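Local coordinates for Nrps/pks (Streptomyces albus, PDB 4OPF), which probably catalyses decarboxylative Claisen condensation, the chain-extending step of oxazolomycin assembly, as a ketosynthase domain of an AT-less polyketide synthase, at residues R105-V111 and V179-A185. Residue numbers count along the deposited sequence, not the author numbering.
Sequences RGIGVYV and VEAAVVA
Two extended strands, 107-111 and 181-185, run parallel at 18°, their axes approaching to 4.5 Å. In register G108 faces A182, V109 V183, Y110 V184 and V111 A185, with CA atoms 4.6 to 4.9 Å apart. As parallel pairing demands, the bonds alternate in direction: G108 N gives to A181 O (3.0 Å), V183 N to G108 O (2.8 Å), Y110 N to V183 O (2.9 Å) and A185 N to Y110 O (3.0 Å). CA-H...O contacts supplement these acceptors. Ahead of the strand, G106 centres an inverse gamma turn; its O accepts from E180 N (3.0 Å), and its N donates to a water (2.8 Å) that in turn donates to E180 OE1 (2.5 Å). E180, chi1 p, also meets R105 in a salt bridge: R105 NE to E180 OE2 is 3.0 Å, and the weaker R105 NH1 to E180 OE1 bond 2.9 Å, pairing both charges at the more open end. Beta-branched I107, V109, V111 and V183 suit the buried strands and share one face with A181 and A185. On the other, Y110 (chi1 m) lays its ring beside G108, where a CB would clash with Y110 CE2. In this thiolase-fold sheet, strands 153-156 and 226-234 flank the pair; V109 bonds through its backbone to P152 and T154, V111 to T154 and V156. Helix 138-147 packs on V109 and V111, helix 162-175 on Y110 and V184.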
loop_
_atom_site.group_PDB
_atom_site.type_symbol
_atom_site.label_atom_id
_atom_site.label_comp_id
_atom_site.label_asym_id
_atom_site.label_seq_id
_atom_site.Cartn_x
_atom_site.Cartn_y
_atom_site.Cartn_z
ATOM N N ARG A 105 -19.379 3.462 6.211
ATOM C CA ARG A 105 -19.289 2.313 5.318
ATOM C C ARG A 105 -17.869 1.801 5.129
ATOM O O ARG A 105 -16.906 2.499 5.410
ATOM C CB ARG A 105 -19.938 2.667 3.984
ATOM C CG ARG A 105 -21.454 2.860 4.149
ATOM C CD ARG A 105 -22.143 3.177 2.831
ATOM N NE ARG A 105 -22.385 1.910 2.166
ATOM C CZ ARG A 105 -23.463 1.133 2.335
ATOM N NH1 ARG A 105 -23.483 -0.024 1.709
ATOM N NH2 ARG A 105 -24.483 1.521 3.065
ATOM N N GLY A 106 -17.757 0.567 4.654
ATOM C CA GLY A 106 -16.461 -0.092 4.418
ATOM C C GLY A 106 -15.785 0.372 3.145
ATOM O O GLY A 106 -15.657 -0.375 2.194
ATOM N N ILE A 107 -15.395 1.618 3.136
ATOM C CA ILE A 107 -14.862 2.266 1.964
ATOM C C ILE A 107 -13.380 2.568 2.228
ATOM O O ILE A 107 -13.067 3.224 3.186
ATOM C CB ILE A 107 -15.668 3.554 1.665
ATOM C CG1 ILE A 107 -17.137 3.143 1.402
ATOM C CG2 ILE A 107 -15.055 4.307 0.511
ATOM C CD1 ILE A 107 -17.991 4.271 0.920
ATOM N N GLY A 108 -12.495 2.053 1.384
ATOM C CA GLY A 108 -11.069 2.301 1.536
ATOM C C GLY A 108 -10.687 3.611 0.877
ATOM O O GLY A 108 -11.412 4.129 0.024
ATOM N N VAL A 109 -9.591 4.179 1.342
ATOM C CA VAL A 109 -9.042 5.412 0.852
ATOM C C VAL A 109 -7.576 5.164 0.499
ATOM O O VAL A 109 -6.783 4.733 1.327
ATOM C CB VAL A 109 -9.113 6.479 1.924
ATOM C CG1 VAL A 109 -8.450 7.786 1.489
ATOM C CG2 VAL A 109 -10.546 6.739 2.297
ATOM N N TYR A 110 -7.213 5.443 -0.739
ATOM C CA TYR A 110 -5.894 5.176 -1.261
ATOM C C TYR A 110 -5.408 6.414 -1.960
ATOM O O TYR A 110 -5.981 6.811 -2.983
ATOM C CB TYR A 110 -5.953 3.990 -2.247
ATOM C CG TYR A 110 -6.523 2.753 -1.581
ATOM C CD1 TYR A 110 -5.731 1.899 -0.834
ATOM C CD2 TYR A 110 -7.871 2.533 -1.567
ATOM C CE1 TYR A 110 -6.280 0.774 -0.196
ATOM C CE2 TYR A 110 -8.413 1.428 -0.949
ATOM C CZ TYR A 110 -7.617 0.564 -0.257
ATOM O OH TYR A 110 -8.195 -0.523 0.380
ATOM N N VAL A 111 -4.386 7.060 -1.404
ATOM C CA VAL A 111 -3.935 8.338 -1.919
ATOM C C VAL A 111 -2.524 8.290 -2.406
ATOM O O VAL A 111 -1.659 7.778 -1.713
ATOM C CB VAL A 111 -3.983 9.423 -0.816
ATOM C CG1 VAL A 111 -3.445 10.771 -1.275
ATOM C CG2 VAL A 111 -5.411 9.580 -0.342
ATOM N N VAL A 179 -13.170 -4.266 0.809
ATOM C CA VAL A 179 -13.954 -3.021 0.820
ATOM C C VAL A 179 -15.110 -3.181 -0.158
ATOM O O VAL A 179 -14.999 -3.937 -1.138
ATOM C CB VAL A 179 -13.095 -1.814 0.433
ATOM C CG1 VAL A 179 -11.960 -1.637 1.414
ATOM C CG2 VAL A 179 -12.498 -1.955 -0.971
ATOM N N GLU A 180 -16.186 -2.486 0.103
ATOM C CA GLU A 180 -17.284 -2.382 -0.859
ATOM C C GLU A 180 -17.054 -1.270 -1.890
ATOM O O GLU A 180 -17.694 -1.251 -2.943
ATOM C CB GLU A 180 -18.621 -2.184 -0.143
ATOM C CG GLU A 180 -18.732 -0.846 0.557
ATOM C CD GLU A 180 -20.165 -0.406 0.880
ATOM O OE1 GLU A 180 -20.746 -0.930 1.854
ATOM O OE2 GLU A 180 -20.677 0.516 0.172
ATOM N N ALA A 181 -16.168 -0.331 -1.590
ATOM C CA ALA A 181 -15.908 0.749 -2.501
ATOM C C ALA A 181 -14.627 1.379 -2.080
ATOM O O ALA A 181 -14.138 1.098 -0.996
ATOM C CB ALA A 181 -17.055 1.754 -2.452
ATOM N N ALA A 182 -14.053 2.183 -2.950
ATOM C CA ALA A 182 -12.743 2.789 -2.718
ATOM C C ALA A 182 -12.638 4.203 -3.281
ATOM O O ALA A 182 -13.106 4.489 -4.401
ATOM C CB ALA A 182 -11.663 1.952 -3.361
ATOM N N VAL A 183 -12.031 5.075 -2.511
ATOM C CA VAL A 183 -11.677 6.372 -2.989
ATOM C C VAL A 183 -10.202 6.277 -3.388
ATOM O O VAL A 183 -9.364 5.823 -2.589
ATOM C CB VAL A 183 -11.806 7.404 -1.853
ATOM C CG1 VAL A 183 -11.216 8.717 -2.259
ATOM C CG2 VAL A 183 -13.238 7.577 -1.412
ATOM N N VAL A 184 -9.868 6.719 -4.583
ATOM C CA VAL A 184 -8.487 6.737 -5.056
ATOM C C VAL A 184 -8.199 8.163 -5.496
ATOM O O VAL A 184 -8.958 8.747 -6.241
ATOM C CB VAL A 184 -8.326 5.790 -6.247
ATOM C CG1 VAL A 184 -6.961 5.878 -6.911
ATOM C CG2 VAL A 184 -8.505 4.381 -5.770
ATOM N N ALA A 185 -7.089 8.727 -5.052
ATOM C CA ALA A 185 -6.770 10.089 -5.363
ATOM C C ALA A 185 -5.294 10.221 -5.639
ATOM O O ALA A 185 -4.485 9.439 -5.174
ATOM C CB ALA A 185 -7.075 10.999 -4.179
HETATM O O HOH W 1 -20.169 -0.908 4.296
#